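Local coordinates for protein enoyl-CoA hydratase/isomerase (Mycobacterium abscessus, PDB 3QXZ) that probably catalyses hydration or double-bond isomerisation of enoyl-CoA thioesters in fatty-acid metabolism, at residues Val54-Gly59 / Ala192-Ala197; Ile112-Ala117 / Gly129-Pro134; Asp121-Ala126 / Thr177-Arg182. All coordinates share one frame; numbering follows the deposited sequence.

Contact 1: residues Val54-Gly59 / Ala192-Ala197; sequences VIVLTG and AALRMA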
ATOM      1  N   VAL A  54     -25.361  -3.961  -5.705  1.00 10.50           N
ATOM      2  CA  VAL A  54     -24.435  -3.187  -4.860  1.00 10.57           C
ATOM      3  C   VAL A  54     -25.121  -2.950  -3.529  1.00 10.37           C
ATOM      4  O   VAL A  54     -26.348  -2.738  -3.483  1.00 11.01           O
ATOM      5  CB  VAL A  54     -24.090  -1.789  -5.480  1.00 10.38           C
ATOM      6  CG1 VAL A  54     -23.072  -1.036  -4.629  1.00 11.40           C
ATOM      7  CG2 VAL A  54     -23.597  -1.902  -6.891  1.00 12.44           C
ATOM      8  N   ILE A  55     -24.317  -2.957  -2.465  1.00  9.74           N
ATOM      9  CA  ILE A  55     -24.768  -2.608  -1.127  1.00  9.45           C
ATOM     10  C   ILE A  55     -24.099  -1.306  -0.706  1.00  9.34           C
ATOM     11  O   ILE A  55     -22.873  -1.170  -0.812  1.00  9.76           O
ATOM     12  CB  ILE A  55     -24.414  -3.718  -0.120  1.00  9.89           C
ATOM     13  CG1 ILE A  55     -25.084  -5.039  -0.510  1.00 10.73           C
ATOM     14  CG2 ILE A  55     -24.777  -3.297   1.313  1.00 11.74           C
ATOM     15  CD1 ILE A  55     -24.406  -6.298   0.063  1.00 13.48           C
ATOM     16  N   VAL A  56     -24.898  -0.353  -0.236  1.00 10.44           N
ATOM     17  CA  VAL A  56     -24.377   0.897   0.342  1.00 10.92           C
ATOM     18  C   VAL A  56     -24.659   0.890   1.831  1.00 11.39           C
ATOM     19  O   VAL A  56     -25.808   0.697   2.228  1.00 12.19           O
ATOM     20  CB  VAL A  56     -25.007   2.140  -0.336  1.00 11.02           C
ATOM     21  CG1 VAL A  56     -24.531   3.445   0.328  1.00 12.17           C
ATOM     22  CG2 VAL A  56     -24.673   2.153  -1.828  1.00 11.11           C
ATOM     23  N   LEU A  57     -23.616   1.067   2.641  1.00 10.28           N
ATOM     24  CA  LEU A  57     -23.724   1.174   4.096  1.00 10.77           C
ATOM     25  C   LEU A  57     -23.571   2.628   4.534  1.00 11.12           C
ATOM     26  O   LEU A  57     -22.612   3.313   4.143  1.00 10.51           O
ATOM     27  CB  LEU A  57     -22.653   0.302   4.760  1.00 10.71           C
ATOM     28  CG  LEU A  57     -22.666   0.282   6.293  1.00 10.33           C
ATOM     29  CD1 LEU A  57     -23.956  -0.293   6.875  1.00 12.32           C
ATOM     30  CD2 LEU A  57     -21.447  -0.523   6.760  1.00 12.05           C
ATOM     31  N   THR A  58     -24.517   3.112   5.344  1.00 10.91           N
ATOM     32  CA  THR A  58     -24.516   4.511   5.763  1.00 11.43           C
ATOM     33  C   THR A  58     -25.103   4.645   7.168  1.00 11.93           C
ATOM     34  O   THR A  58     -25.599   3.660   7.713  1.00 11.97           O
ATOM     35  CB  THR A  58     -25.240   5.388   4.713  1.00 11.81           C
ATOM     36  OG1 THR A  58     -24.803   6.738   4.824  1.00 11.87           O
ATOM     37  CG2 THR A  58     -26.763   5.285   4.820  1.00 12.94           C
ATOM     38  N   GLY A  59     -24.994   5.835   7.761  1.00 12.26           N
ATOM     39  CA  GLY A  59     -25.570   6.086   9.092  1.00 12.94           C
ATOM     40  C   GLY A  59     -26.639   7.158   9.096  1.00 14.07           C
ATOM     41  O   GLY A  59     -26.651   8.055   8.256  1.00 14.11           O
ATOM     42  N   ALA A 192     -23.482  10.798  -3.541  1.00 12.77           N
ATOM     43  CA  ALA A 192     -22.349  10.379  -4.368  1.00 12.77           C
ATOM     44  C   ALA A 192     -22.201   8.855  -4.359  1.00 11.66           C
ATOM     45  O   ALA A 192     -21.946   8.242  -5.395  1.00 11.80           O
ATOM     46  CB  ALA A 192     -21.052  11.042  -3.904  1.00 12.83           C
ATOM     47  N   ALA A 193     -22.370   8.243  -3.192  1.00 11.80           N
ATOM     48  CA  ALA A 193     -22.294   6.790  -3.085  1.00 11.58           C
ATOM     49  C   ALA A 193     -23.388   6.113  -3.933  1.00 11.65           C
ATOM     50  O   ALA A 193     -23.134   5.119  -4.629  1.00 11.19           O
ATOM     51  CB  ALA A 193     -22.378   6.359  -1.627  1.00 12.18           C
ATOM     52  N   LEU A 194     -24.595   6.671  -3.897  1.00 11.57           N
ATOM     53  CA  LEU A 194     -25.720   6.142  -4.682  1.00 12.26           C
ATOM     54  C   LEU A 194     -25.493   6.295  -6.190  1.00 11.80           C
ATOM     55  O   LEU A 194     -25.803   5.376  -6.960  1.00 12.74           O
ATOM     56  CB  LEU A 194     -27.063   6.767  -4.247  1.00 13.26           C
ATOM     57  CG  LEU A 194     -27.510   6.383  -2.838  1.00 14.52           C
ATOM     58  CD1 LEU A 194     -28.697   7.204  -2.381  1.00 16.81           C
ATOM     59  CD2 LEU A 194     -27.831   4.916  -2.750  1.00 18.63           C
ATOM     60  N   ARG A 195     -24.931   7.421  -6.626  1.00 12.32           N
ATOM     61  CA  ARG A 195     -24.630   7.577  -8.055  1.00 13.12           C
ATOM     62  C   ARG A 195     -23.620   6.517  -8.502  1.00 12.64           C
ATOM     63  O   ARG A 195     -23.757   5.923  -9.587  1.00 12.66           O
ATOM     64  CB  ARG A 195     -24.117   8.988  -8.374  1.00 14.06           C
ATOM     65  CG  ARG A 195     -25.247  10.047  -8.424  1.00 17.61           C
ATOM     66  CD  ARG A 195     -24.778  11.407  -8.966  1.00 22.46           C
ATOM     67  NE  ARG A 195     -23.692  11.997  -8.176  1.00 24.15           N
ATOM     68  CZ  ARG A 195     -23.856  12.681  -7.043  1.00 24.86           C
ATOM     69  NH1 ARG A 195     -25.071  12.885  -6.545  1.00 26.21           N
ATOM     70  NH2 ARG A 195     -22.796  13.164  -6.410  1.00 24.61           N
ATOM     71  N   MET A 196     -22.606   6.273  -7.666  1.00 11.99           N
ATOM     72  CA  MET A 196     -21.615   5.255  -7.977  1.00 11.35           C
ATOM     73  C   MET A 196     -22.247   3.861  -7.997  1.00 10.22           C
ATOM     74  O   MET A 196     -21.969   3.067  -8.895  1.00 10.71           O
ATOM     75  CB  MET A 196     -20.480   5.333  -6.959  1.00 11.12           C
ATOM     76  CG  MET A 196     -19.330   4.371  -7.254  1.00 10.49           C
ATOM     77  SD  MET A 196     -18.029   4.439  -6.020  1.00 14.19           S
ATOM     78  CE  MET A 196     -17.257   5.996  -6.416  1.00 16.01           C
ATOM     79  N   ALA A 197     -23.100   3.580  -7.015  1.00  9.98           N
ATOM     80  CA  ALA A 197     -23.780   2.295  -6.939  1.00 10.50           C
ATOM     81  C   ALA A 197     -24.681   2.043  -8.137  1.00 11.57           C
ATOM     82  O   ALA A 197     -24.670   0.943  -8.691  1.00 11.85           O
ATOM     83  CB  ALA A 197     -24.586   2.183  -5.634  1.00 10.55           C
TER
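Ala197 N donates to Ala193 O at 2.8 Å, the turn-to-turn bond of helix 186-203 that brings two small methyls onto the flank facing Val54 and Val56. No hydrogen bond passes between 54-59 and 192-197; the contact is apolar. Ala197 CB sits between the two valines, 3.7 Å from Val54 CG1 and 3.8 Å from Val56 CG2. Val54 CG1 lies anti to its backbone N (chi1 -177°), which puts it over the alanine methyl, while Val54 CG2 rests 3.5 Å from Ala197 O. The two methyls of Val56 divide between neighbouring helix residues: CG1 meets Ala193 CB at 4.1 Å, and CG2 also reaches Leu194 CD2 at 4.3 Å, where the longer side chain comes in from the flank. Small alanines let the segment axes approach to 9.1 Å, running almost exactly antiparallel at 172°. Ala193 also packs on Ile102 and Ala104 of the neighbouring strand 101-105, whereas Leu194 touches Val19 of strand 17-23, so the helix spans several strands. Ile55 and Leu57 point from the other side of the strand to helix 33-48, and Met196 packs on Thr165 of the second subunit. A central strand sandwiched between helical layers is the core layout of the crotonase fold.

Contact 2: residues Ile112-Ala117 / Gly129-Pro134; sequences IGMTLA and GRYAIP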
ATOM      1  N   ILE A 112     -14.858   0.828  16.389  1.00  9.63           N
ATOM      2  CA  ILE A 112     -15.441  -0.186  15.518  1.00 10.28           C
ATOM      3  C   ILE A 112     -16.332   0.434  14.419  1.00  9.68           C
ATOM      4  O   ILE A 112     -16.539  -0.176  13.355  1.00  9.62           O
ATOM      5  CB  ILE A 112     -16.132  -1.339  16.307  1.00 10.89           C
ATOM      6  CG1 ILE A 112     -16.293  -2.577  15.381  1.00 13.83           C
ATOM      7  CG2 ILE A 112     -17.401  -0.819  17.033  1.00 12.04           C
ATOM      8  CD1 ILE A 112     -16.313  -3.889  16.093  1.00 18.58           C
ATOM      9  N   GLY A 113     -16.824   1.657  14.640  1.00  9.68           N
ATOM     10  CA  GLY A 113     -17.506   2.371  13.554  1.00 10.27           C
ATOM     11  C   GLY A 113     -16.594   2.560  12.349  1.00  9.69           C
ATOM     12  O   GLY A 113     -17.027   2.410  11.195  1.00 11.12           O
ATOM     13  N   MET A 114     -15.333   2.905  12.621  1.00  9.01           N
ATOM     14  CA  MET A 114     -14.365   3.020  11.546  1.00  8.25           C
ATOM     15  C   MET A 114     -13.854   1.653  11.069  1.00  7.37           C
ATOM     16  O   MET A 114     -13.737   1.426   9.856  1.00  7.57           O
ATOM     17  CB  MET A 114     -13.196   3.913  11.956  1.00  8.96           C
ATOM     18  CG  MET A 114     -12.075   3.995  10.901  1.00  9.54           C
ATOM     19  SD  MET A 114     -12.578   4.548   9.243  1.00 11.19           S
ATOM     20  CE  MET A 114     -12.876   6.255   9.648  1.00 13.15           C
ATOM     21  N   THR A 115     -13.538   0.741  11.993  1.00  7.59           N
ATOM     22  CA  THR A 115     -12.948  -0.533  11.527  1.00  8.07           C
ATOM     23  C   THR A 115     -13.937  -1.357  10.699  1.00  8.38           C
ATOM     24  O   THR A 115     -13.513  -1.995   9.741  1.00  8.20           O
ATOM     25  CB  THR A 115     -12.312  -1.352  12.657  1.00  7.70           C
ATOM     26  OG1 THR A 115     -13.353  -1.768  13.543  1.00  8.29           O
ATOM     27  CG2 THR A 115     -11.272  -0.537  13.431  1.00  8.92           C
ATOM     28  N   LEU A 116     -15.235  -1.291  11.010  1.00  8.44           N
ATOM     29  CA  LEU A 116     -16.237  -1.907  10.126  1.00  9.00           C
ATOM     30  C   LEU A 116     -16.343  -1.195   8.778  1.00  8.31           C
ATOM     31  O   LEU A 116     -16.587  -1.846   7.750  1.00  8.66           O
ATOM     32  CB  LEU A 116     -17.615  -2.002  10.772  1.00 10.25           C
ATOM     33  CG  LEU A 116     -17.640  -3.020  11.886  1.00 13.06           C
ATOM     34  CD1 LEU A 116     -18.951  -2.901  12.589  1.00 15.99           C
ATOM     35  CD2 LEU A 116     -17.400  -4.456  11.415  1.00 14.39           C
ATOM     36  N   ALA A 117     -16.188   0.123   8.756  1.00  7.61           N
ATOM     37  CA  ALA A 117     -16.189   0.839   7.473  1.00  7.74           C
ATOM     38  C   ALA A 117     -15.018   0.416   6.597  1.00  7.63           C
ATOM     39  O   ALA A 117     -15.137   0.402   5.354  1.00  7.84           O
ATOM     40  CB  ALA A 117     -16.178   2.339   7.700  1.00  8.74           C
ATOM     41  N   GLY A 129     -16.603  15.143   9.480  1.00 14.79           N
ATOM     42  CA  GLY A 129     -16.611  14.034  10.442  1.00 14.31           C
ATOM     43  C   GLY A 129     -15.353  13.915  11.294  1.00 13.40           C
ATOM     44  O   GLY A 129     -14.265  14.303  10.865  1.00 14.78           O
ATOM     45  N   ARG A 130     -15.534  13.381  12.497  1.00 12.98           N
ATOM     46  CA  ARG A 130     -14.418  12.941  13.323  1.00 13.69           C
ATOM     47  C   ARG A 130     -14.174  11.448  13.060  1.00 12.00           C
ATOM     48  O   ARG A 130     -15.104  10.644  13.119  1.00 12.27           O
ATOM     49  CB  ARG A 130     -14.661  13.161  14.823  1.00 14.26           C
ATOM     50  CG  ARG A 130     -13.395  12.805  15.647  1.00 19.98           C
ATOM     51  CD  ARG A 130     -13.558  12.835  17.169  1.00 25.82           C
ATOM     52  NE  ARG A 130     -12.577  11.925  17.789  1.00 30.23           N
ATOM     53  CZ  ARG A 130     -12.866  10.986  18.688  1.00 32.21           C
ATOM     54  NH1 ARG A 130     -14.111  10.839  19.133  1.00 33.85           N
ATOM     55  NH2 ARG A 130     -11.900  10.198  19.161  1.00 32.82           N
ATOM     56  N   TYR A 131     -12.916  11.103  12.804  1.00 11.81           N
ATOM     57  CA  TYR A 131     -12.509   9.723  12.473  1.00 10.48           C
ATOM     58  C   TYR A 131     -11.356   9.315  13.363  1.00 10.74           C
ATOM     59  O   TYR A 131     -10.405  10.072  13.524  1.00 10.66           O
ATOM     60  CB  TYR A 131     -12.096   9.642  10.995  1.00 10.49           C
ATOM     61  CG  TYR A 131     -13.208  10.139  10.104  1.00  8.62           C
ATOM     62  CD1 TYR A 131     -14.443   9.476  10.074  1.00  9.30           C
ATOM     63  CD2 TYR A 131     -13.065  11.323   9.373  1.00  9.97           C
ATOM     64  CE1 TYR A 131     -15.500   9.963   9.316  1.00 10.12           C
ATOM     65  CE2 TYR A 131     -14.110  11.819   8.610  1.00 10.80           C
ATOM     66  CZ  TYR A 131     -15.319  11.125   8.580  1.00  9.89           C
ATOM     67  OH  TYR A 131     -16.379  11.610   7.828  1.00 11.26           O
ATOM     68  N   ALA A 132     -11.433   8.126  13.968  1.00  9.52           N
ATOM     69  CA  ALA A 132     -10.346   7.655  14.836  1.00  9.26           C
ATOM     70  C   ALA A 132     -10.544   6.187  15.077  1.00  8.47           C
ATOM     71  O   ALA A 132     -11.679   5.679  15.015  1.00  9.35           O
ATOM     72  CB  ALA A 132     -10.331   8.397  16.193  1.00  9.97           C
ATOM     73  N   ILE A 133      -9.441   5.522  15.436  1.00  8.06           N
ATOM     74  CA  ILE A 133      -9.454   4.124  15.898  1.00  8.17           C
ATOM     75  C   ILE A 133      -8.750   4.168  17.261  1.00  8.19           C
ATOM     76  O   ILE A 133      -7.570   3.854  17.359  1.00  8.21           O
ATOM     77  CB  ILE A 133      -8.751   3.191  14.884  1.00  8.36           C
ATOM     78  CG1 ILE A 133      -9.404   3.326  13.507  1.00  8.56           C
ATOM     79  CG2 ILE A 133      -8.797   1.747  15.342  1.00  8.90           C
ATOM     80  CD1 ILE A 133      -8.569   2.686  12.365  1.00 10.09           C
ATOM     81  N   PRO A 134      -9.483   4.594  18.319  1.00  8.51           N
ATOM     82  CA  PRO A 134      -8.799   4.955  19.564  1.00  8.53           C
ATOM     83  C   PRO A 134      -8.784   3.865  20.615  1.00  8.10           C
ATOM     84  O   PRO A 134      -8.492   4.160  21.776  1.00  8.83           O
ATOM     85  CB  PRO A 134      -9.622   6.145  20.048  1.00 10.17           C
ATOM     86  CG  PRO A 134     -11.034   5.765  19.676  1.00 10.90           C
ATOM     87  CD  PRO A 134     -10.909   4.985  18.356  1.00  9.40           C
TER
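Met114, Thr115, Tyr131 and Ile133 carry the apolar part of this contact, in which a short helix lies against the strand 131-132 and the loop that follows. Met114 makes the largest share. Its chain is bent twice (chi2 56°, chi3 71°), and the second bend directs CE toward Tyr131, where it lies 3.6 Å from CD1 and 3.7 Å from CB, an oblique approach at the root of the ring. Nearer the backbone, Met114 CG touches Ile133 CG1 at 3.8 Å, the two side chains crossing at about a right angle. Thr115 adds a methyl-to-methyl contact, its CG2 lying 3.9 Å from Ile133 CG2. Ala109 of strand 108-110, the parallel partner of 131-132, packs on both Met114 and Tyr131. A carbon-to-carbonyl contact involves the backbone: Met114 CB rests 3.8 Å from Ala132 O.

Polar groups are served elsewhere. Thr115 OG1 lies between its own backbone N and carbonyl carbon (chi1 66°) and is bonded to Asp143 OD1, while CG2 faces Ile133. The Tyr131 hydroxyl bonds to Ala126 O.

With no hydrogen bond between 112-117 and 129-134, the helix is held across these two segments by apolar packing, while the backbone of Ala132 bonds to Gly111 just before the helix. The hydroxyls of the buried Thr115 and Tyr131 have their partners outside the two segments, which would hold these side chains in place.

Contact 3: residues Asp121-Ala126 / Thr177-Arg182; sequences DIRILA and TGLANR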
ATOM      1  N   ASP A 121     -15.435  -2.023   0.053  1.00  6.95           N
ATOM      2  CA  ASP A 121     -14.523  -1.855  -1.085  1.00  6.97           C
ATOM      3  C   ASP A 121     -14.101  -0.410  -1.270  1.00  7.02           C
ATOM      4  O   ASP A 121     -12.947  -0.116  -1.610  1.00  8.09           O
ATOM      5  CB  ASP A 121     -15.212  -2.359  -2.350  1.00  7.43           C
ATOM      6  CG  ASP A 121     -15.638  -3.791  -2.236  1.00  7.55           C
ATOM      7  OD1 ASP A 121     -14.772  -4.632  -1.891  1.00  8.03           O
ATOM      8  OD2 ASP A 121     -16.832  -4.086  -2.469  1.00  7.66           O
ATOM      9  N   ILE A 122     -15.062   0.479  -1.056  1.00  7.79           N
ATOM     10  CA  ILE A 122     -14.941   1.891  -1.415  1.00  8.08           C
ATOM     11  C   ILE A 122     -15.521   2.704  -0.255  1.00  7.75           C
ATOM     12  O   ILE A 122     -16.550   2.325   0.324  1.00  8.07           O
ATOM     13  CB  ILE A 122     -15.724   2.157  -2.718  1.00  8.17           C
ATOM     14  CG1 ILE A 122     -15.101   1.369  -3.891  1.00 10.42           C
ATOM     15  CG2 ILE A 122     -15.844   3.688  -3.022  1.00  9.40           C
ATOM     16  CD1 ILE A 122     -16.054   1.155  -5.119  1.00 11.25           C
ATOM     17  N   ARG A 123     -14.849   3.794   0.110  1.00  7.87           N
ATOM     18  CA  ARG A 123     -15.318   4.707   1.164  1.00  7.80           C
ATOM     19  C   ARG A 123     -15.370   6.139   0.650  1.00  8.09           C
ATOM     20  O   ARG A 123     -14.416   6.635   0.054  1.00  8.09           O
ATOM     21  CB  ARG A 123     -14.393   4.661   2.392  1.00  7.37           C
ATOM     22  CG  ARG A 123     -14.731   3.546   3.373  1.00  8.16           C
ATOM     23  CD  ARG A 123     -13.606   3.266   4.397  1.00  7.69           C
ATOM     24  NE  ARG A 123     -12.400   2.811   3.705  1.00  7.26           N
ATOM     25  CZ  ARG A 123     -12.274   1.624   3.130  1.00  6.25           C
ATOM     26  NH1 ARG A 123     -13.227   0.693   3.232  1.00  6.87           N
ATOM     27  NH2 ARG A 123     -11.191   1.387   2.420  1.00  7.95           N
ATOM     28  N   ILE A 124     -16.496   6.790   0.930  1.00  8.44           N
ATOM     29  CA  ILE A 124     -16.630   8.229   0.710  1.00  9.53           C
ATOM     30  C   ILE A 124     -16.886   8.820   2.086  1.00  9.27           C
ATOM     31  O   ILE A 124     -17.828   8.388   2.781  1.00  9.64           O
ATOM     32  CB  ILE A 124     -17.790   8.536  -0.256  1.00 10.01           C
ATOM     33  CG1 ILE A 124     -17.536   7.865  -1.621  1.00 11.03           C
ATOM     34  CG2 ILE A 124     -17.960  10.069  -0.425  1.00 11.73           C
ATOM     35  CD1 ILE A 124     -18.726   8.038  -2.593  1.00 14.51           C
ATOM     36  N   LEU A 125     -16.037   9.771   2.493  1.00  9.32           N
ATOM     37  CA  LEU A 125     -16.104  10.353   3.849  1.00 10.15           C
ATOM     38  C   LEU A 125     -16.547  11.811   3.862  1.00 10.80           C
ATOM     39  O   LEU A 125     -16.187  12.595   2.986  1.00 11.18           O
ATOM     40  CB  LEU A 125     -14.751  10.215   4.587  1.00 10.50           C
ATOM     41  CG  LEU A 125     -14.512   8.949   5.413  1.00  9.48           C
ATOM     42  CD1 LEU A 125     -14.559   7.676   4.571  1.00  9.51           C
ATOM     43  CD2 LEU A 125     -13.148   9.043   6.133  1.00 11.16           C
ATOM     44  N   ALA A 126     -17.293  12.145   4.903  1.00 10.64           N
ATOM     45  CA  ALA A 126     -17.746  13.517   5.155  1.00 11.57           C
ATOM     46  C   ALA A 126     -16.582  14.367   5.665  1.00 11.89           C
ATOM     47  O   ALA A 126     -15.919  14.004   6.650  1.00 11.73           O
ATOM     48  CB  ALA A 126     -18.851  13.496   6.185  1.00 11.42           C
ATOM     49  N   THR A 177      -4.036   9.523   2.036  1.00  9.50           N
ATOM     50  CA  THR A 177      -3.273   8.330   2.408  1.00  8.98           C
ATOM     51  C   THR A 177      -3.774   7.032   1.782  1.00  8.25           C
ATOM     52  O   THR A 177      -3.069   6.038   1.830  1.00  9.28           O
ATOM     53  CB  THR A 177      -3.250   8.149   3.927  1.00  9.50           C
ATOM     54  OG1 THR A 177      -4.588   8.029   4.419  1.00  9.35           O
ATOM     55  CG2 THR A 177      -2.523   9.323   4.589  1.00 11.52           C
ATOM     56  N   GLY A 178      -4.958   7.057   1.179  1.00  7.35           N
ATOM     57  CA  GLY A 178      -5.515   5.879   0.539  1.00  7.29           C
ATOM     58  C   GLY A 178      -6.564   5.136   1.342  1.00  6.75           C
ATOM     59  O   GLY A 178      -7.093   4.120   0.869  1.00  7.39           O
ATOM     60  N   LEU A 179      -6.892   5.623   2.538  1.00  7.27           N
ATOM     61  CA  LEU A 179      -7.938   4.985   3.349  1.00  6.96           C
ATOM     62  C   LEU A 179      -9.306   5.139   2.692  1.00  6.98           C
ATOM     63  O   LEU A 179     -10.146   4.227   2.734  1.00  8.34           O
ATOM     64  CB  LEU A 179      -7.933   5.592   4.761  1.00  6.93           C
ATOM     65  CG  LEU A 179      -8.869   4.955   5.804  1.00  8.45           C
ATOM     66  CD1 LEU A 179      -8.294   5.107   7.210  1.00  9.36           C
ATOM     67  CD2 LEU A 179     -10.314   5.486   5.762  1.00  9.71           C
ATOM     68  N   ALA A 180      -9.548   6.325   2.133  1.00  7.21           N
ATOM     69  CA  ALA A 180     -10.833   6.694   1.536  1.00  8.50           C
ATOM     70  C   ALA A 180     -10.640   7.066   0.087  1.00  8.31           C
ATOM     71  O   ALA A 180      -9.567   7.526  -0.327  1.00  9.08           O
ATOM     72  CB  ALA A 180     -11.460   7.873   2.309  1.00  9.37           C
ATOM     73  N   ASN A 181     -11.702   6.892  -0.690  1.00  8.34           N
ATOM     74  CA  ASN A 181     -11.683   7.190  -2.111  1.00  8.21           C
ATOM     75  C   ASN A 181     -11.920   8.651  -2.414  1.00  9.35           C
ATOM     76  O   ASN A 181     -11.389   9.183  -3.387  1.00 11.51           O
ATOM     77  CB  ASN A 181     -12.704   6.306  -2.841  1.00  8.48           C
ATOM     78  CG  ASN A 181     -12.395   4.848  -2.673  1.00  7.09           C
ATOM     79  OD1 ASN A 181     -12.606   4.264  -1.604  1.00  8.03           O
ATOM     80  ND2 ASN A 181     -11.851   4.253  -3.735  1.00  7.89           N
ATOM     81  N   ARG A 182     -12.752   9.277  -1.601  1.00  9.61           N
ATOM     82  CA  ARG A 182     -13.200  10.643  -1.848  1.00 10.21           C
ATOM     83  C   ARG A 182     -13.690  11.239  -0.543  1.00 10.18           C
ATOM     84  O   ARG A 182     -14.170  10.513   0.346  1.00  9.68           O
ATOM     85  CB  ARG A 182     -14.348  10.639  -2.885  1.00 11.88           C
ATOM     86  CG  ARG A 182     -14.750  12.032  -3.405  1.00 13.56           C
ATOM     87  CD  ARG A 182     -15.813  11.933  -4.470  1.00 18.98           C
ATOM     88  NE  ARG A 182     -15.993  13.235  -5.105  1.00 22.96           N
ATOM     89  CZ  ARG A 182     -16.974  13.526  -5.956  1.00 24.79           C
ATOM     90  NH1 ARG A 182     -17.874  12.601  -6.277  1.00 24.72           N
ATOM     91  NH2 ARG A 182     -17.055  14.749  -6.479  1.00 25.30           N
TER
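Leu179 is where the loop 177-182 first meets strand 122-126, just after Gly178, whose positive phi closes helix 171-177 in a Schellman motif. The Leu179 carbonyl is gripped side-on by one guanidinium: Arg123 NE reaches Leu179 O at 2.8 Å and Arg123 NH2 reaches the same oxygen at 3.0 Å, with the oxygen near the guanidinium plane. The Arg123 chain bends at chi3 (-63°), which turns NE back toward the loop; NH1 bonds to Ala120 O and Ala117 O, so three main-chain carbonyls receive N-H groups of the guanidinium of this buried arginine. Leu179 CD2 lies across the same arginine, 4.0 Å from NE. Ala180 follows with its CB 3.8 Å from Leu125 CD1, a small apolar contact beside the polar one.

Asn181 then takes both polar groups of the Arg123 backbone. Asn181 N donates to Arg123 O at 2.8 Å, while OD1 accepts Arg123 N at 2.9 Å, a nearly straight bond (166°) whose donor stands above the amide plane. Asn181 OD1 also touches Ile122 CG2, at 3.6 Å, the two side chains crossing at about a right angle, and Asn181 ND2 turns to Glu161 OE1 and Ala157 O of the second subunit, tying this edge to the trimer interface.

Arg182 begins regular pairing: its O accepts Leu125 N at 2.9 Å and receives a CA-H...O contact from Ile124, which is its partner in a parallel bridge. The long side chain of Arg182 leads away from the strand. The arrangement is that of the outermost parallel strand within this chain entering the crotonase-fold sheet, its first pairing completed by an asparagine side chain at a subunit boundary.

Overall arrangement
Contacts 1 and 3 share the main mixed sheet, through strands 54-59 and 122-126, with strand 101-105 between them; their centres are about 12 Å apart. Helix 186-203, one partner in contact 1, also packs on strand 122-126 of contact 3: Ala193 N lies 3.7 Å from Ile124 CD1. Contact 2 lies about 12 Å from contact 3 and 18 Å from contact 1, between centres. Two side-chain-to-carbonyl bonds join contacts 2 and 3, and Leu125 CD2 packs on Tyr131 CE2 at 3.8 Å. Along the chain, segments of contacts 2 and 3 alternate, and both fall between the two segments of contact 1. Together they tie the sheet, its helical cover and the small parallel sheet into one crotonase-type domain.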